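Local coordinates for protein fructose 1-phosphate kinase (PDB 2JG5) that probably phosphorylates fructose 1-phosphate to fructose 1,6-bisphosphate at the expense of ATP, as a pfkB-family sugar kinase of the ribokinase type, at residues V199-R204 and I226-S231; H107-F113 and P136-P140; A274-A278 and A290-I294; F16-F20 and K92-G96. Residue numbers count along the deposited sequence, not the author numbering.

How the contacts relate
The four contacts illustrate how chemistry follows place in a ribokinase-type fold. Contacts 1 and 3 are the buried ones: contact 3 is wholly apolar, helix on helix, whereas contact 1 sets a helix on a sheet and adds an arginine that binds the backbone of a hairpin turn. Contact 2, partly buried, joins a helix start and the loop leading into it to a second loop, through a serine hydrogen bond, isoleucine packing and a phenylalanine ring against proline. Contact 4, also partly buried, lies in the separate four-stranded sheet, about 43 Å centre to centre from contact 1; it combines a parallel strand bridge, a threonine hydroxyl hydrogen bond and CH-pi contacts, and the second subunit reaches it. None shares a helix or strand with another.

Contact 1: residues V199-R204 and I226-S231; sequences VIKYGR and IDKEIS
An arginine can tie a helix to a beta hairpin, as here. Residues 199-204 are helical throughout; 226-231 leave one strand at Ile226, turn through Lys228 and Glu229, and enter the next at Ile230, with Asp227 N hydrogen-bonded to Ile230 O at 2.7 Å. The backbones come closest at Arg204 and Ile226, whose CA atoms are 6.1 Å apart. Ile226 points at the helix with chi1 m and chi2 near 91°; its CG2 lies 3.6 Å from Arg204 N, and its CD1 4.3 Å from Val199 CG1 (chi1 t). A CB on Gly203 would clash with that CD1, so the bare backbone admits the isoleucine. Arg204 (first three chi angles t, t, m) turns the edge of its guanidinium to the carbonyls of Asp227 and Ile230, and its NE donates to Asp227 O at 2.8 Å. Its NH2 forms a salt bridge with Asp304, which also accepts a hydrogen bond from Ser231 OG. Ser231 (chi1 p) sets OG 3.5 Å from CG2 of Ile200 (chi1 m, chi2 t). Helix 196-208 thus packs on an antiparallel sheet, against the hairpin of strands 223-226 and 230-235, with Val216 of strand 214-217 and Leu303 of strand 299-303 extending the apolar surface.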
# COMPACT_ATOMS: atom_id res chain seq x y z
N VAL A 199 -10.21 -2.57 -42.14
CA VAL A 199 -9.25 -3.06 -41.16
C VAL A 199 -8.10 -3.83 -41.83
O VAL A 199 -6.94 -3.60 -41.49
CB VAL A 199 -9.92 -3.91 -40.04
CG1 VAL A 199 -8.90 -4.44 -39.06
CG2 VAL A 199 -10.99 -3.10 -39.31
N ILE A 200 -8.42 -4.71 -42.78
CA ILE A 200 -7.40 -5.44 -43.54
C ILE A 200 -6.46 -4.47 -44.25
O ILE A 200 -5.26 -4.65 -44.23
CB ILE A 200 -8.00 -6.40 -44.63
CG1 ILE A 200 -9.09 -7.30 -44.08
CG2 ILE A 200 -6.91 -7.25 -45.27
CD1 ILE A 200 -10.03 -7.80 -45.15
N LYS A 201 -7.03 -3.45 -44.89
CA LYS A 201 -6.25 -2.50 -45.68
C LYS A 201 -5.17 -1.81 -44.83
O LYS A 201 -3.97 -2.02 -45.05
CB LYS A 201 -7.17 -1.47 -46.33
CG LYS A 201 -6.46 -0.50 -47.27
CD LYS A 201 -7.31 0.72 -47.52
CE LYS A 201 -6.67 1.65 -48.53
NZ LYS A 201 -7.47 2.88 -48.66
N TYR A 202 -5.60 -1.02 -43.84
CA TYR A 202 -4.69 -0.23 -43.01
C TYR A 202 -3.80 -1.07 -42.10
O TYR A 202 -2.71 -0.64 -41.73
CB TYR A 202 -5.48 0.83 -42.22
CG TYR A 202 -6.23 1.77 -43.14
CD1 TYR A 202 -5.54 2.63 -43.98
CD2 TYR A 202 -7.62 1.77 -43.19
CE1 TYR A 202 -6.21 3.48 -44.84
CE2 TYR A 202 -8.31 2.62 -44.06
CZ TYR A 202 -7.59 3.47 -44.88
OH TYR A 202 -8.23 4.33 -45.74
N GLY A 203 -4.26 -2.27 -41.77
CA GLY A 203 -3.47 -3.23 -41.02
C GLY A 203 -2.32 -3.81 -41.83
O GLY A 203 -1.22 -4.01 -41.29
N ARG A 204 -2.56 -4.08 -43.11
CA ARG A 204 -1.52 -4.59 -44.00
C ARG A 204 -0.52 -3.49 -44.40
O ARG A 204 0.62 -3.79 -44.77
CB ARG A 204 -2.12 -5.25 -45.24
CG ARG A 204 -1.13 -6.14 -46.00
CD ARG A 204 -1.84 -7.09 -46.94
NE ARG A 204 -2.45 -8.21 -46.22
CZ ARG A 204 -3.54 -8.86 -46.61
NH1 ARG A 204 -4.01 -9.86 -45.87
NH2 ARG A 204 -4.19 -8.49 -47.72
N ILE A 226 -3.93 -9.70 -39.32
CA ILE A 226 -3.45 -9.37 -40.67
C ILE A 226 -1.98 -9.77 -40.88
O ILE A 226 -1.11 -9.41 -40.09
CB ILE A 226 -3.62 -7.85 -41.04
CG1 ILE A 226 -5.04 -7.35 -40.78
CG2 ILE A 226 -3.24 -7.61 -42.50
CD1 ILE A 226 -5.25 -6.77 -39.39
N ASP A 227 -1.75 -10.49 -41.98
CA ASP A 227 -0.46 -11.02 -42.42
C ASP A 227 -0.11 -10.39 -43.75
O ASP A 227 -0.93 -9.67 -44.33
CB ASP A 227 -0.65 -12.51 -42.71
CG ASP A 227 0.39 -13.37 -42.09
OD1 ASP A 227 1.19 -12.85 -41.29
OD2 ASP A 227 0.38 -14.58 -42.40
N LYS A 228 1.08 -10.69 -44.28
CA LYS A 228 1.41 -10.37 -45.67
C LYS A 228 0.62 -11.27 -46.63
O LYS A 228 0.32 -10.88 -47.76
CB LYS A 228 2.92 -10.51 -45.94
CG LYS A 228 3.43 -9.89 -47.25
CD LYS A 228 4.86 -10.38 -47.60
CE LYS A 228 5.20 -10.24 -49.09
NZ LYS A 228 5.95 -8.99 -49.46
N GLU A 229 0.28 -12.47 -46.16
CA GLU A 229 -0.32 -13.48 -47.01
C GLU A 229 -1.80 -13.80 -46.71
O GLU A 229 -2.48 -14.39 -47.55
CB GLU A 229 0.54 -14.76 -47.02
CG GLU A 229 0.83 -15.37 -45.64
CD GLU A 229 1.98 -16.40 -45.64
OE1 GLU A 229 2.22 -17.06 -46.68
OE2 GLU A 229 2.64 -16.53 -44.58
N ILE A 230 -2.30 -13.39 -45.54
CA ILE A 230 -3.67 -13.69 -45.12
C ILE A 230 -4.23 -12.65 -44.12
O ILE A 230 -3.48 -12.00 -43.42
CB ILE A 230 -3.77 -15.12 -44.51
CG1 ILE A 230 -5.20 -15.67 -44.57
CG2 ILE A 230 -3.20 -15.16 -43.08
CD1 ILE A 230 -5.33 -17.15 -44.23
N SER A 231 -5.55 -12.50 -44.08
CA SER A 231 -6.20 -11.84 -42.96
C SER A 231 -7.32 -12.71 -42.39
O SER A 231 -8.01 -13.40 -43.13
CB SER A 231 -6.71 -10.45 -43.33
OG SER A 231 -7.64 -10.51 -44.38

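Contact 2: residues H107-F113 and P136-P140; sequences HITSTQF and PSSIP
A helix start and a loop can interlock when each offers bumps to the other, and this contact is an example. Residues 107-109 run extended into the helix that starts at Ser110. Thr109 (chi1 p) is its N-cap and forms a capping box with Gln112: Gln112 N donates to Thr109 OG1 at 3.1 Å, and Thr109 N to Gln112 OE1 at 3.2 Å. Opposite, Pro136 to Ile139 make a type I turn closed by Ile139 N to Pro136 O, 3.2 Å. The segments approach most closely at Ile108 and Ser138, with CA atoms 5.4 Å apart. Ser138, chi1 p, accepts a hydrogen bond from Ile108 N on its OG at 2.9 Å, while its CB lies 3.5 Å from His107 ND1. Ile108 (chi1 m) is the first bump: it fits the hollow between Pro136 and Ile139, its CD1 4.0 Å from Pro136 CG and its CG2 3.6 Å from Ile139 CG2. Ile139 and Pro140 are the answering bumps, set against Phe113 (chi1 t). Pro140 lies over one ring face, its CD 3.7 Å from the Phe113 centroid in a CH-pi contact, and Ile139 (chi1 p, chi2 t) places CD1 4.0 Å from Phe113 CE1. The contact joins helix 110-120 to the loop between strand 128-132 and helix 143-154; Phe58 of edge strand 58-59 packs on Ile108 and Phe113.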
# COMPACT_ATOMS: atom_id res chain seq x y z
N HIS A 107 11.38 6.10 -9.41
CA HIS A 107 12.41 6.66 -10.27
C HIS A 107 13.34 5.54 -10.68
O HIS A 107 13.86 4.79 -9.85
CB HIS A 107 13.20 7.78 -9.59
CG HIS A 107 14.31 8.31 -10.45
ND1 HIS A 107 14.08 9.16 -11.51
CD2 HIS A 107 15.65 8.10 -10.41
CE1 HIS A 107 15.23 9.46 -12.09
NE2 HIS A 107 16.20 8.82 -11.44
N ILE A 108 13.54 5.45 -11.99
CA ILE A 108 14.41 4.44 -12.58
C ILE A 108 15.58 5.16 -13.25
O ILE A 108 15.37 5.98 -14.16
CB ILE A 108 13.64 3.55 -13.59
CG1 ILE A 108 12.45 2.88 -12.90
CG2 ILE A 108 14.57 2.50 -14.22
CD1 ILE A 108 11.26 2.64 -13.79
N THR A 109 16.79 4.85 -12.79
CA THR A 109 18.03 5.44 -13.31
C THR A 109 18.34 4.89 -14.71
O THR A 109 17.75 3.91 -15.14
CB THR A 109 19.23 5.12 -12.39
OG1 THR A 109 19.47 3.70 -12.39
CG2 THR A 109 18.98 5.60 -10.95
N SER A 110 19.29 5.52 -15.40
CA SER A 110 19.68 5.10 -16.74
C SER A 110 20.46 3.79 -16.68
O SER A 110 20.31 2.93 -17.55
CB SER A 110 20.52 6.17 -17.41
OG SER A 110 19.77 7.35 -17.59
N THR A 111 21.26 3.66 -15.63
CA THR A 111 22.03 2.46 -15.33
C THR A 111 21.15 1.22 -15.15
O THR A 111 21.49 0.12 -15.62
CB THR A 111 22.91 2.73 -14.08
OG1 THR A 111 24.07 3.47 -14.47
CG2 THR A 111 23.33 1.45 -13.38
N GLN A 112 20.03 1.41 -14.45
CA GLN A 112 19.05 0.35 -14.25
C GLN A 112 18.35 -0.04 -15.55
O GLN A 112 18.19 -1.23 -15.83
CB GLN A 112 18.05 0.76 -13.18
CG GLN A 112 18.59 0.50 -11.78
CD GLN A 112 18.09 1.48 -10.74
OE1 GLN A 112 17.19 2.28 -10.99
NE2 GLN A 112 18.69 1.42 -9.55
N PHE A 113 17.95 0.95 -16.34
CA PHE A 113 17.39 0.66 -17.65
C PHE A 113 18.41 -0.08 -18.54
O PHE A 113 18.04 -0.99 -19.29
CB PHE A 113 16.89 1.94 -18.36
CG PHE A 113 16.27 1.65 -19.70
CD1 PHE A 113 14.98 1.14 -19.78
CD2 PHE A 113 17.00 1.84 -20.88
CE1 PHE A 113 14.42 0.83 -21.01
CE2 PHE A 113 16.43 1.55 -22.11
CZ PHE A 113 15.15 1.04 -22.18
N PRO A 136 7.25 4.72 -18.18
CA PRO A 136 7.49 5.65 -17.07
C PRO A 136 8.41 6.80 -17.46
O PRO A 136 9.32 6.62 -18.29
CB PRO A 136 8.15 4.77 -15.99
CG PRO A 136 8.60 3.55 -16.70
CD PRO A 136 7.69 3.35 -17.85
N SER A 137 8.17 7.96 -16.87
CA SER A 137 8.84 9.21 -17.24
C SER A 137 10.35 9.16 -17.07
O SER A 137 11.07 9.86 -17.77
CB SER A 137 8.29 10.36 -16.41
OG SER A 137 8.31 10.04 -15.03
N SER A 138 10.82 8.34 -16.12
CA SER A 138 12.24 8.26 -15.78
C SER A 138 13.08 7.36 -16.71
O SER A 138 14.31 7.40 -16.64
CB SER A 138 12.42 7.83 -14.31
OG SER A 138 11.84 6.57 -14.07
N ILE A 139 12.43 6.58 -17.57
CA ILE A 139 13.16 5.80 -18.58
C ILE A 139 13.08 6.44 -19.98
O ILE A 139 12.25 7.32 -20.20
CB ILE A 139 12.77 4.28 -18.57
CG1 ILE A 139 11.38 4.04 -19.18
CG2 ILE A 139 12.90 3.70 -17.16
CD1 ILE A 139 11.15 2.60 -19.61
N PRO A 140 13.95 6.02 -20.91
CA PRO A 140 14.01 6.67 -22.22
C PRO A 140 12.66 6.61 -22.91
O PRO A 140 12.04 5.54 -22.97
CB PRO A 140 15.01 5.81 -23.00
CG PRO A 140 15.85 5.21 -21.97
CD PRO A 140 14.93 4.93 -20.82

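Contact 3: residues A274-A278 and A290-I294; sequences ACGTA and AIEKI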
# COMPACT_ATOMS: atom_id res chain seq x y z
N ALA A 274 -10.41 -15.94 -27.63
CA ALA A 274 -11.04 -16.65 -26.50
C ALA A 274 -10.53 -16.11 -25.17
O ALA A 274 -11.32 -15.84 -24.27
CB ALA A 274 -10.80 -18.15 -26.58
N CYS A 275 -9.21 -15.96 -25.05
CA CYS A 275 -8.59 -15.43 -23.84
C CYS A 275 -9.08 -14.04 -23.43
O CYS A 275 -9.46 -13.82 -22.28
CB CYS A 275 -7.07 -15.41 -23.99
SG CYS A 275 -6.38 -17.04 -24.06
N GLY A 276 -9.07 -13.11 -24.39
CA GLY A 276 -9.52 -11.75 -24.17
C GLY A 276 -11.00 -11.66 -23.85
O GLY A 276 -11.43 -10.81 -23.08
N THR A 277 -11.78 -12.56 -24.46
CA THR A 277 -13.21 -12.64 -24.20
C THR A 277 -13.45 -13.19 -22.80
O THR A 277 -14.16 -12.57 -22.01
CB THR A 277 -13.92 -13.50 -25.24
OG1 THR A 277 -13.62 -12.99 -26.55
CG2 THR A 277 -15.45 -13.47 -25.03
N ALA A 278 -12.85 -14.34 -22.51
CA ALA A 278 -13.01 -15.01 -21.22
C ALA A 278 -12.65 -14.11 -20.01
O ALA A 278 -13.36 -14.11 -19.00
CB ALA A 278 -12.23 -16.30 -21.20
N ALA A 290 -12.64 -21.44 -18.64
CA ALA A 290 -13.38 -20.37 -19.30
C ALA A 290 -12.84 -20.13 -20.71
O ALA A 290 -13.60 -19.92 -21.65
CB ALA A 290 -13.32 -19.08 -18.48
N ILE A 291 -11.51 -20.19 -20.84
CA ILE A 291 -10.84 -20.00 -22.11
C ILE A 291 -11.22 -21.10 -23.10
O ILE A 291 -11.60 -20.80 -24.23
CB ILE A 291 -9.29 -19.93 -21.94
CG1 ILE A 291 -8.89 -18.64 -21.21
CG2 ILE A 291 -8.58 -20.06 -23.30
CD1 ILE A 291 -7.46 -18.64 -20.62
N GLU A 292 -11.12 -22.35 -22.67
CA GLU A 292 -11.42 -23.51 -23.52
C GLU A 292 -12.87 -23.55 -23.94
O GLU A 292 -13.19 -23.82 -25.10
CB GLU A 292 -11.06 -24.82 -22.83
CG GLU A 292 -9.59 -24.96 -22.47
CD GLU A 292 -8.66 -24.78 -23.66
OE1 GLU A 292 -9.05 -25.15 -24.78
OE2 GLU A 292 -7.54 -24.28 -23.47
N LYS A 293 -13.75 -23.29 -22.98
CA LYS A 293 -15.19 -23.18 -23.22
C LYS A 293 -15.43 -22.16 -24.32
O LYS A 293 -16.19 -22.43 -25.24
CB LYS A 293 -15.90 -22.75 -21.94
CG LYS A 293 -17.42 -22.73 -22.00
CD LYS A 293 -18.01 -22.91 -20.59
CE LYS A 293 -17.83 -24.35 -20.08
NZ LYS A 293 -18.32 -24.54 -18.69
N ILE A 294 -14.76 -21.02 -24.22
CA ILE A 294 -15.00 -19.90 -25.12
C ILE A 294 -14.45 -20.08 -26.55
O ILE A 294 -15.09 -19.66 -27.50
CB ILE A 294 -14.59 -18.54 -24.49
CG1 ILE A 294 -15.60 -18.18 -23.39
CG2 ILE A 294 -14.50 -17.44 -25.56
CD1 ILE A 294 -15.61 -16.73 -23.00
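Small residues let helices come close, and the meeting of 274-278 with 290-294 is a plain case: the segment axes pass 8.4 Å apart, their directions 118° apart. Alanine supplies the flat surface. Ala274 CB lies 3.6 Å from Ile291 O and 3.9 Å from Ile294 CG2, while Ala278 CB meets Ala290 CB at 4.0 Å. Against these the two isoleucines do the filling. Ile294 CD1 approaches Ala278 CA at 3.6 Å, and Ile291 sends CG2 to within 3.8 Å of Cys275 SG. Between the two segments the contact is apolar; polar groups pair along their own chain. The hydroxyl of Thr277 hydrogen-bonds to the carbonyl of Val273, while its CG2 lies 3.8 Å from Ile294 CD1, and Glu292, facing away from this interface, forms a salt bridge with Arg288. The contact is an apolar helix pair formed by consecutive helices: after helix 265-280 the chain loops round, with Ala286 of the loop touching Ala278 and Ile291, and enters helix 288-295, which leads on to strand 299-303.

Contact 4: residues F16-F20 and K92-G96; sequences FTNDF and KLKTG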
# COMPACT_ATOMS: atom_id res chain seq x y z
N PHE A 16 -12.85 -2.83 -1.38
CA PHE A 16 -14.29 -2.85 -1.42
C PHE A 16 -14.78 -1.96 -0.31
O PHE A 16 -14.36 -2.11 0.85
CB PHE A 16 -14.84 -4.26 -1.25
CG PHE A 16 -14.59 -5.16 -2.43
CD1 PHE A 16 -13.32 -5.71 -2.65
CD2 PHE A 16 -15.61 -5.45 -3.32
CE1 PHE A 16 -13.09 -6.53 -3.75
CE2 PHE A 16 -15.38 -6.28 -4.42
CZ PHE A 16 -14.12 -6.82 -4.63
N THR A 17 -15.66 -1.03 -0.67
CA THR A 17 -16.27 -0.10 0.28
C THR A 17 -17.56 0.45 -0.30
O THR A 17 -17.63 0.78 -1.49
CB THR A 17 -15.28 1.05 0.68
OG1 THR A 17 -15.75 1.71 1.86
CG2 THR A 17 -15.07 2.06 -0.46
N ASN A 18 -18.58 0.52 0.55
CA ASN A 18 -19.92 0.97 0.16
C ASN A 18 -20.13 2.48 0.34
O ASN A 18 -19.59 3.07 1.27
CB ASN A 18 -20.97 0.20 0.97
CG ASN A 18 -22.36 0.42 0.45
OD1 ASN A 18 -23.16 1.14 1.07
ND2 ASN A 18 -22.68 -0.19 -0.68
N ASP A 19 -20.95 3.07 -0.53
CA ASP A 19 -21.30 4.51 -0.49
C ASP A 19 -20.01 5.37 -0.37
O ASP A 19 -19.84 6.11 0.61
CB ASP A 19 -22.28 4.84 0.66
CG ASP A 19 -23.77 4.59 0.31
OD1 ASP A 19 -24.26 5.07 -0.75
OD2 ASP A 19 -24.48 3.95 1.12
N PHE A 20 -19.11 5.26 -1.34
CA PHE A 20 -17.85 6.02 -1.29
C PHE A 20 -18.05 7.51 -1.01
O PHE A 20 -18.62 8.23 -1.83
CB PHE A 20 -17.03 5.85 -2.58
CG PHE A 20 -15.72 6.60 -2.56
CD1 PHE A 20 -14.70 6.22 -1.70
CD2 PHE A 20 -15.52 7.69 -3.41
CE1 PHE A 20 -13.49 6.92 -1.67
CE2 PHE A 20 -14.31 8.39 -3.40
CZ PHE A 20 -13.29 8.00 -2.53
N LYS A 92 -7.77 0.50 -6.62
CA LYS A 92 -9.02 0.23 -7.32
C LYS A 92 -10.15 0.24 -6.30
O LYS A 92 -10.23 -0.66 -5.46
CB LYS A 92 -8.97 -1.15 -8.02
CG LYS A 92 -7.61 -1.52 -8.66
CD LYS A 92 -7.27 -0.63 -9.85
CE LYS A 92 -5.78 -0.67 -10.20
NZ LYS A 92 -5.46 0.06 -11.48
N LEU A 93 -11.01 1.25 -6.37
CA LEU A 93 -12.14 1.39 -5.43
C LEU A 93 -13.41 0.77 -5.99
O LEU A 93 -14.03 1.29 -6.94
CB LEU A 93 -12.39 2.85 -5.05
CG LEU A 93 -11.26 3.64 -4.40
CD1 LEU A 93 -11.72 5.06 -4.12
CD2 LEU A 93 -10.77 2.97 -3.11
N LYS A 94 -13.81 -0.34 -5.39
CA LYS A 94 -15.01 -1.03 -5.83
C LYS A 94 -16.19 -0.74 -4.91
O LYS A 94 -16.32 -1.36 -3.85
CB LYS A 94 -14.74 -2.53 -5.99
CG LYS A 94 -13.58 -2.87 -6.95
CD LYS A 94 -13.42 -4.37 -7.16
CE LYS A 94 -14.56 -4.96 -7.99
NZ LYS A 94 -14.70 -6.44 -7.77
N THR A 95 -17.01 0.22 -5.31
CA THR A 95 -18.31 0.49 -4.69
C THR A 95 -19.37 -0.05 -5.65
O THR A 95 -19.27 -1.19 -6.09
CB THR A 95 -18.55 2.01 -4.47
OG1 THR A 95 -17.43 2.58 -3.80
CG2 THR A 95 -19.83 2.25 -3.64
N GLY A 96 -20.36 0.77 -5.96
CA GLY A 96 -21.23 0.53 -7.11
C GLY A 96 -20.49 0.99 -8.35
O GLY A 96 -20.69 0.46 -9.44
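A parallel bridge between neighbouring strands, frayed into a loop, is the motif here, set in the four-stranded mixed sheet that stands apart from the large parallel sheet, as the lid does in ribokinase relatives. Phe16 pairs with Lys94, their CA atoms 4.8 Å apart. The bridge shows how a backbone hydrogen bond and a side-chain one can follow one another: Thr17 N donates to Lys94 O at 3.3 Å, and beyond Lys94, where strand 88-94 ends, a hydroxyl donates in place of a backbone NH, Thr95 OG1 to Thr17 O at 2.9 Å. Thr95 CA also approaches Thr17 O at 3.3 Å, a CA-H...O contact. Strand 10-16 pairs on its other side with strand 25-36 through a backbone hydrogen bond of Phe16 with Ala30, while Thr17 OG1 makes a weak hydrogen bond to Arg27 O. Lys94 CB makes a CH-pi contact over the Phe16 ring, 4.3 Å from its centroid, and Lys94 NZ comes within 3.2 Å of Phe16 CZ. Phe20, which packs on Phe20 of the second subunit, takes Leu93 over one face in a CH-pi contact, Leu93 CD1 lying 3.9 Å from the Phe20 ring centroid and 3.5 Å from Phe20 CE1.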